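Local coordinates for uncharacterized protein YjgB (Bacillus subtilis, PDB 4YGT), which is of unknown function but is probably a secreted lipoprotein, the first structurally characterised member of the DUF4309 family, at residues G38-I41 with N42-K46; P56-V60 with G61-R65; G106-P109 with E110-Q113. All coordinates share one frame; numbering follows the deposited sequence.

Interaction 1: residues G38-I41 with N42-K46; sequences GLTI and NKSTK
Ser44 turns its hydroxyl back on the backbone of Thr40, and these two residues, with Ile41 between them, carry most of the contact. The Ser44 CB branch points toward the preceding segment, with OG anti to its own carbonyl carbon (chi1 -60°), and this brings OG within 2.8 Å of Thr40 N, which donates to it at an N-H...O angle of 159°. Gly38 O also lies near, 3.4 Å from Ser44 OG, a weak contact at best.

Thr40 is held a second time, at its carbonyl. Its O accepts from Ser44 N at 2.8 Å, in the carbonyl plane, and from Lys43 N at 3.1 Å, which approaches from above that plane. The second of these closes a type II beta turn with Ile41 and Asn42 at its corners, Asn42 taking the positive phi of the third position. Ile41 contributes as the first corner, its CG2 beside Asn42 N, and its side chain packs on Ile88 of strand 88-95, as do Leu39 and Ser44. Thr40 is thus held to Ser44 at both its N and its O, which fixes the bend of a chain that has neither helix nor strand here.

Thr40 and Lys43 run side by side in the same direction, CB of Thr40 3.8 Å from CB of Lys43, while the lysine chain leads on away from the turn. The Thr40 hydroxyl bonds to Glu31, whose other carboxylate oxygen takes Gly38 N. Just beyond, Thr45 is the N-cap of helix 46-53: its hydroxyl caps a backbone N of the first turn and Asp48 answers at Thr45 N, in the manner of a capping box.

Interaction 2: residues P56-V60 with G61-R65; sequences PERPV and GGDNR. With SO4 (sulfate ion), chain B.
Arg58 and Asn64 meet in an offset stack across the loop that leads from helix 46-53 into strand 67-69, at a classic beta bulge in which Glu57 and Arg58 both face Leu68. The compact part lies around Asn64. Its CG stands anti to the backbone N (chi1 -177°), which turns the amide back toward Pro59: ND2 donates to Pro59 O at 2.8 Å, from well above that carbonyl plane and with a bent N-H...O angle of 134°. The Arg58 guanidinium lies with a face over Asn64 CB, its plane 15° from that of the amide, and Arg58 NH1 is 3.8 Å from Asn64 CG. A water over a face of the same guanidinium bridges the backbone, donating to Pro59 O at 2.9 Å and to Gly61 O at 3.1 Å. Val60 adds a CA-H...O contact to Asn64 O, the carbonyl that also accepts from Gly61 N; Asp67 OD1 accepts from Val60 N, and the valine side chain packs on Lys46 of helix 46-53. At the backbone angles of Gly61 a CB would collide with Val60 O, so a glycine suits this corner.

Away from the amide the contact slackens. Arg58 reaches Asp63 only through a long salt bridge, NH2 to OD1 3.7 Å, and the carboxylate meets the guanidinium at its edge, nearly perpendicular to it. Arg65 points away from the preceding segment and takes up a sulfate, probably from the crystallisation liquor: NH2 donates to O3 at 3.1 Å, and NE donates to O1, in the guanidinium plane, at 2.8 Å.

Interaction 3: residues G106-P109 with E110-Q113; sequences GVTP and EVLQ
Thr108 and Glu110 meet because both first torsions place the side chain between the backbone N and the carbonyl carbon: Thr108 OG1 at chi1 57° and Glu110 CG at chi1 72°, the glutamate then bending at chi2 to fold back. Thr108 OG1 donates to Glu110 OE2 at 3.2 Å, meeting the carboxylate on its anti side and close to its plane. The same hydroxyl accepts from Val111 N at 3.3 Å, making Thr108 the N-cap of helix 109-116, while Val111 CG1 lies against it, 3.2 Å from OG1. Thr108 O starts the helical backbone bonding, taking Leu112 N at 3.2 Å almost end-on to the carbonyl and, weakly, Val111 N. With a valine in place of Thr108, Val111 N would probably lose its capping acceptor and the Glu110 carboxylate its hydroxyl partner, leaving the glutamate side chain free to turn.

Apolar contacts adjoin this polar group. Val107 CG1 approaches Leu112 CD2 at 4.2 Å, and Val111 CG2 packs over Val107 CA at 3.8 Å. These residues seat the start of the helix in the fold: Val107 and Leu112 rest on Val20 of helix 14-27, whereas Leu112 and Pro109 press on Tyr133 of strand 131-137 and reach strand 140-146 at Phe144 and Ile146 respectively.

How the interactions relate
The three contacts follow one another along the chain, each a local turn, loop or cap within the single DUF4309 domain. Interactions 1 and 2 flank helix 46-53, one leading into it and the other following it; their centres are 18 Å apart, and they touch where Lys46 NZ comes within 4.1 Å of Val60 CB. Interaction 3 lies on the opposite side of the chain's centre, about 28 Å from interaction 1 and 30 Å from interaction 2 between centres. In the seven-stranded antiparallel sheet, interaction 2 leads into edge strand 67-69 and interaction 1 packs on strand 88-95, in one part, whereas interaction 3 packs on strands 131-137 and 140-146 in the other, touching neither.

Interaction 1: residues G38-I41 with N42-K46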
loop_
_atom_site.group_PDB
_atom_site.type_symbol
_atom_site.label_atom_id
_atom_site.label_comp_id
_atom_site.label_asym_id
_atom_site.label_seq_id
_atom_site.Cartn_x
_atom_site.Cartn_y
_atom_site.Cartn_z
ATOM N N GLY A 38 -8.869 3.958 -9.318
ATOM C CA GLY A 38 -10.158 4.627 -9.185
ATOM C C GLY A 38 -10.840 4.430 -7.853
ATOM O O GLY A 38 -11.989 4.850 -7.690
ATOM N N LEU A 39 -10.143 3.798 -6.885
ATOM C CA LEU A 39 -10.658 3.640 -5.529
ATOM C C LEU A 39 -9.961 4.694 -4.670
ATOM O O LEU A 39 -8.808 4.515 -4.289
ATOM C CB LEU A 39 -10.441 2.202 -5.016
ATOM C CG LEU A 39 -11.197 1.098 -5.760
ATOM C CD1 LEU A 39 -10.675 -0.265 -5.365
ATOM C CD2 LEU A 39 -12.687 1.198 -5.511
ATOM N N THR A 40 -10.646 5.804 -4.406
ATOM C CA THR A 40 -10.096 6.990 -3.746
ATOM C C THR A 40 -10.346 7.044 -2.233
ATOM O O THR A 40 -11.488 6.921 -1.770
ATOM C CB THR A 40 -10.652 8.259 -4.420
ATOM O OG1 THR A 40 -10.609 8.063 -5.820
ATOM C CG2 THR A 40 -9.861 9.549 -4.075
ATOM N N ILE A 41 -9.277 7.350 -1.484
ATOM C CA ILE A 41 -9.345 7.559 -0.030
ATOM C C ILE A 41 -10.375 8.667 0.263
ATOM O O ILE A 41 -10.423 9.652 -0.471
ATOM C CB ILE A 41 -7.928 7.876 0.541
ATOM C CG1 ILE A 41 -7.153 6.551 0.702
ATOM C CG2 ILE A 41 -7.985 8.635 1.900
ATOM C CD1 ILE A 41 -5.815 6.661 0.469
ATOM N N ASN A 42 -11.262 8.432 1.264
ATOM C CA ASN A 42 -12.306 9.335 1.768
ATOM C C ASN A 42 -13.409 9.628 0.721
ATOM O O ASN A 42 -14.260 10.490 0.961
ATOM C CB ASN A 42 -11.667 10.661 2.256
ATOM C CG ASN A 42 -12.322 11.325 3.442
ATOM O OD1 ASN A 42 -13.312 10.851 4.023
ATOM N ND2 ASN A 42 -11.770 12.465 3.820
ATOM N N LYS A 43 -13.403 8.911 -0.422
ATOM C CA LYS A 43 -14.364 9.136 -1.498
ATOM C C LYS A 43 -15.011 7.809 -1.931
ATOM O O LYS A 43 -16.234 7.712 -1.912
ATOM C CB LYS A 43 -13.665 9.840 -2.673
ATOM C CG LYS A 43 -14.576 10.617 -3.614
ATOM C CD LYS A 43 -13.784 11.330 -4.741
ATOM C CE LYS A 43 -12.953 12.532 -4.299
ATOM N NZ LYS A 43 -13.792 13.701 -3.903
ATOM N N SER A 44 -14.214 6.796 -2.301
ATOM C CA SER A 44 -14.764 5.497 -2.694
ATOM C C SER A 44 -15.178 4.743 -1.434
ATOM O O SER A 44 -14.607 4.983 -0.357
ATOM C CB SER A 44 -13.756 4.698 -3.510
ATOM O OG SER A 44 -13.419 5.412 -4.687
ATOM N N THR A 45 -16.167 3.842 -1.562
ATOM C CA THR A 45 -16.727 3.106 -0.426
ATOM C C THR A 45 -16.268 1.656 -0.331
ATOM O O THR A 45 -15.588 1.179 -1.235
ATOM C CB THR A 45 -18.255 3.088 -0.536
ATOM O OG1 THR A 45 -18.618 2.414 -1.745
ATOM C CG2 THR A 45 -18.872 4.464 -0.470
ATOM N N LYS A 46 -16.716 0.939 0.744
ATOM C CA LYS A 46 -16.546 -0.504 0.975
ATOM C C LYS A 46 -17.235 -1.246 -0.189
ATOM O O LYS A 46 -16.686 -2.202 -0.735
ATOM C CB LYS A 46 -17.165 -0.882 2.343
ATOM C CG LYS A 46 -17.090 -2.354 2.729
ATOM C CD LYS A 46 -17.484 -2.535 4.195
ATOM C CE LYS A 46 -17.034 -3.831 4.822
ATOM N NZ LYS A 46 -17.262 -3.835 6.296
#

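Interaction 2: residues P56-V60 with G61-R65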
loop_
_atom_site.group_PDB
_atom_site.type_symbol
_atom_site.label_atom_id
_atom_site.label_comp_id
_atom_site.label_asym_id
_atom_site.label_seq_id
_atom_site.Cartn_x
_atom_site.Cartn_y
_atom_site.Cartn_z
ATOM N N PRO A 56 -13.693 -10.362 0.214
ATOM C CA PRO A 56 -12.320 -10.548 0.704
ATOM C C PRO A 56 -12.004 -11.965 1.173
ATOM O O PRO A 56 -12.871 -12.667 1.703
ATOM C CB PRO A 56 -12.218 -9.576 1.883
ATOM C CG PRO A 56 -13.480 -8.825 1.915
ATOM C CD PRO A 56 -14.496 -9.555 1.151
ATOM N N GLU A 57 -10.721 -12.353 1.022
ATOM C CA GLU A 57 -10.149 -13.623 1.469
ATOM C C GLU A 57 -10.065 -13.646 2.984
ATOM O O GLU A 57 -9.786 -14.692 3.563
ATOM C CB GLU A 57 -8.761 -13.850 0.845
ATOM C CG GLU A 57 -8.811 -14.518 -0.526
ATOM C CD GLU A 57 -9.111 -13.641 -1.730
ATOM O OE1 GLU A 57 -8.572 -12.514 -1.797
ATOM O OE2 GLU A 57 -9.812 -14.119 -2.650
ATOM N N ARG A 58 -10.298 -12.483 3.619
ATOM C CA ARG A 58 -10.393 -12.233 5.055
ATOM C C ARG A 58 -11.030 -10.840 5.242
ATOM O O ARG A 58 -10.353 -9.829 5.054
ATOM C CB ARG A 58 -9.044 -12.368 5.778
ATOM C CG ARG A 58 -9.222 -12.413 7.282
ATOM C CD ARG A 58 -8.016 -12.966 7.993
ATOM N NE ARG A 58 -8.255 -12.966 9.431
ATOM C CZ ARG A 58 -7.717 -12.109 10.290
ATOM N NH1 ARG A 58 -6.836 -11.204 9.873
ATOM N NH2 ARG A 58 -8.027 -12.168 11.576
ATOM N N PRO A 59 -12.333 -10.765 5.592
ATOM C CA PRO A 59 -12.983 -9.452 5.710
ATOM C C PRO A 59 -12.802 -8.782 7.068
ATOM O O PRO A 59 -12.228 -9.381 7.988
ATOM C CB PRO A 59 -14.460 -9.796 5.485
ATOM C CG PRO A 59 -14.604 -11.143 6.088
ATOM C CD PRO A 59 -13.291 -11.860 5.855
ATOM N N VAL A 60 -13.320 -7.533 7.192
ATOM C CA VAL A 60 -13.302 -6.739 8.425
ATOM C C VAL A 60 -14.083 -7.538 9.468
ATOM O O VAL A 60 -15.159 -8.044 9.155
ATOM C CB VAL A 60 -13.887 -5.304 8.209
ATOM C CG1 VAL A 60 -13.945 -4.520 9.521
ATOM C CG2 VAL A 60 -13.105 -4.521 7.158
ATOM N N GLY A 61 -13.516 -7.698 10.656
ATOM C CA GLY A 61 -14.145 -8.456 11.732
ATOM C C GLY A 61 -13.137 -8.950 12.739
ATOM O O GLY A 61 -12.169 -9.624 12.368
ATOM N N GLY A 62 -13.386 -8.631 14.008
ATOM C CA GLY A 62 -12.503 -8.969 15.118
ATOM C C GLY A 62 -11.392 -7.947 15.203
ATOM O O GLY A 62 -11.640 -6.755 15.005
ATOM N N ASP A 63 -10.152 -8.409 15.428
ATOM C CA ASP A 63 -8.959 -7.556 15.509
ATOM C C ASP A 63 -8.490 -7.087 14.105
ATOM O O ASP A 63 -7.460 -6.411 13.984
ATOM C CB ASP A 63 -7.821 -8.297 16.240
ATOM C CG ASP A 63 -7.337 -9.605 15.617
ATOM O OD1 ASP A 63 -7.939 -10.051 14.608
ATOM O OD2 ASP A 63 -6.378 -10.203 16.162
ATOM N N ASN A 64 -9.245 -7.468 13.054
ATOM C CA ASN A 64 -8.964 -7.108 11.677
ATOM C C ASN A 64 -9.853 -5.954 11.210
ATOM O O ASN A 64 -11.074 -6.117 11.088
ATOM C CB ASN A 64 -9.158 -8.316 10.753
ATOM C CG ASN A 64 -8.792 -8.001 9.320
ATOM O OD1 ASN A 64 -7.849 -7.248 9.047
ATOM N ND2 ASN A 64 -9.532 -8.565 8.383
ATOM N N ARG A 65 -9.240 -4.802 10.915
ATOM C CA ARG A 65 -10.013 -3.662 10.420
ATOM C C ARG A 65 -9.818 -3.452 8.895
ATOM O O ARG A 65 -10.221 -2.419 8.368
ATOM C CB ARG A 65 -9.704 -2.384 11.222
ATOM C CG ARG A 65 -8.300 -1.873 11.089
ATOM C CD ARG A 65 -8.003 -0.794 12.092
ATOM N NE ARG A 65 -6.690 -0.245 11.790
ATOM C CZ ARG A 65 -6.479 0.735 10.925
ATOM N NH1 ARG A 65 -7.505 1.334 10.326
ATOM N NH2 ARG A 65 -5.244 1.145 10.667
HETATM S S SO4 B . -3.744 -2.387 12.394
HETATM O O1 SO4 B . -5.103 -2.277 12.939
HETATM O O2 SO4 B . -3.567 -3.601 11.605
HETATM O O3 SO4 B . -3.493 -1.205 11.561
HETATM O O4 SO4 B . -2.759 -2.436 13.458
HETATM O O HOH W 1 -11.073 -11.224 9.917
#

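Interaction 3: residues G106-P109 with E110-Q113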
loop_
_atom_site.group_PDB
_atom_site.type_symbol
_atom_site.label_atom_id
_atom_site.label_comp_id
_atom_site.label_asym_id
_atom_site.label_seq_id
_atom_site.Cartn_x
_atom_site.Cartn_y
_atom_site.Cartn_z
ATOM N N GLY A 106 11.917 -6.282 -4.127
ATOM C CA GLY A 106 12.969 -5.440 -4.679
ATOM C C GLY A 106 12.915 -3.999 -4.209
ATOM O O GLY A 106 13.738 -3.185 -4.630
ATOM N N VAL A 107 11.953 -3.676 -3.326
ATOM C CA VAL A 107 11.773 -2.320 -2.798
ATOM C C VAL A 107 12.540 -2.217 -1.490
ATOM O O VAL A 107 12.095 -2.697 -0.444
ATOM C CB VAL A 107 10.284 -1.891 -2.672
ATOM C CG1 VAL A 107 10.149 -0.502 -2.053
ATOM C CG2 VAL A 107 9.594 -1.936 -4.032
ATOM N N THR A 108 13.716 -1.593 -1.580
ATOM C CA THR A 108 14.668 -1.383 -0.486
ATOM C C THR A 108 14.696 0.098 -0.071
ATOM O O THR A 108 14.338 0.941 -0.896
ATOM C CB THR A 108 16.069 -1.855 -0.920
ATOM O OG1 THR A 108 16.451 -1.156 -2.100
ATOM C CG2 THR A 108 16.148 -3.356 -1.166
ATOM N N PRO A 109 15.156 0.457 1.162
ATOM C CA PRO A 109 15.222 1.885 1.541
ATOM C C PRO A 109 16.157 2.717 0.651
ATOM O O PRO A 109 16.065 3.950 0.654
ATOM C CB PRO A 109 15.759 1.842 2.978
ATOM C CG PRO A 109 15.396 0.479 3.476
ATOM C CD PRO A 109 15.604 -0.398 2.281
ATOM N N GLU A 110 17.043 2.036 -0.115
ATOM C CA GLU A 110 17.986 2.669 -1.036
ATOM C C GLU A 110 17.321 2.935 -2.398
ATOM O O GLU A 110 17.576 3.988 -2.985
ATOM C CB GLU A 110 19.298 1.850 -1.184
ATOM C CG GLU A 110 19.185 0.550 -1.967
ATOM C CD GLU A 110 19.989 -0.614 -1.426
ATOM O OE1 GLU A 110 21.241 -0.543 -1.472
ATOM O OE2 GLU A 110 19.368 -1.612 -0.990
ATOM N N VAL A 111 16.449 2.018 -2.891
ATOM C CA VAL A 111 15.762 2.264 -4.167
ATOM C C VAL A 111 14.784 3.428 -3.955
ATOM O O VAL A 111 14.555 4.191 -4.886
ATOM C CB VAL A 111 15.089 1.039 -4.853
ATOM C CG1 VAL A 111 16.074 -0.106 -5.081
ATOM C CG2 VAL A 111 13.854 0.569 -4.109
ATOM N N LEU A 112 14.288 3.603 -2.708
ATOM C CA LEU A 112 13.405 4.697 -2.310
ATOM C C LEU A 112 14.152 6.015 -2.394
ATOM O O LEU A 112 13.568 7.028 -2.768
ATOM C CB LEU A 112 12.848 4.481 -0.889
ATOM C CG LEU A 112 11.778 3.398 -0.704
ATOM C CD1 LEU A 112 11.354 3.311 0.745
ATOM C CD2 LEU A 112 10.550 3.669 -1.570
ATOM N N GLN A 113 15.464 5.986 -2.091
ATOM C CA GLN A 113 16.351 7.139 -2.179
ATOM C C GLN A 113 16.649 7.427 -3.670
ATOM O O GLN A 113 16.429 8.555 -4.111
ATOM C CB GLN A 113 17.631 6.892 -1.351
ATOM C CG GLN A 113 18.669 8.030 -1.354
ATOM C CD GLN A 113 18.271 9.248 -0.551
ATOM O OE1 GLN A 113 17.792 9.159 0.588
ATOM N NE2 GLN A 113 18.515 10.421 -1.115
#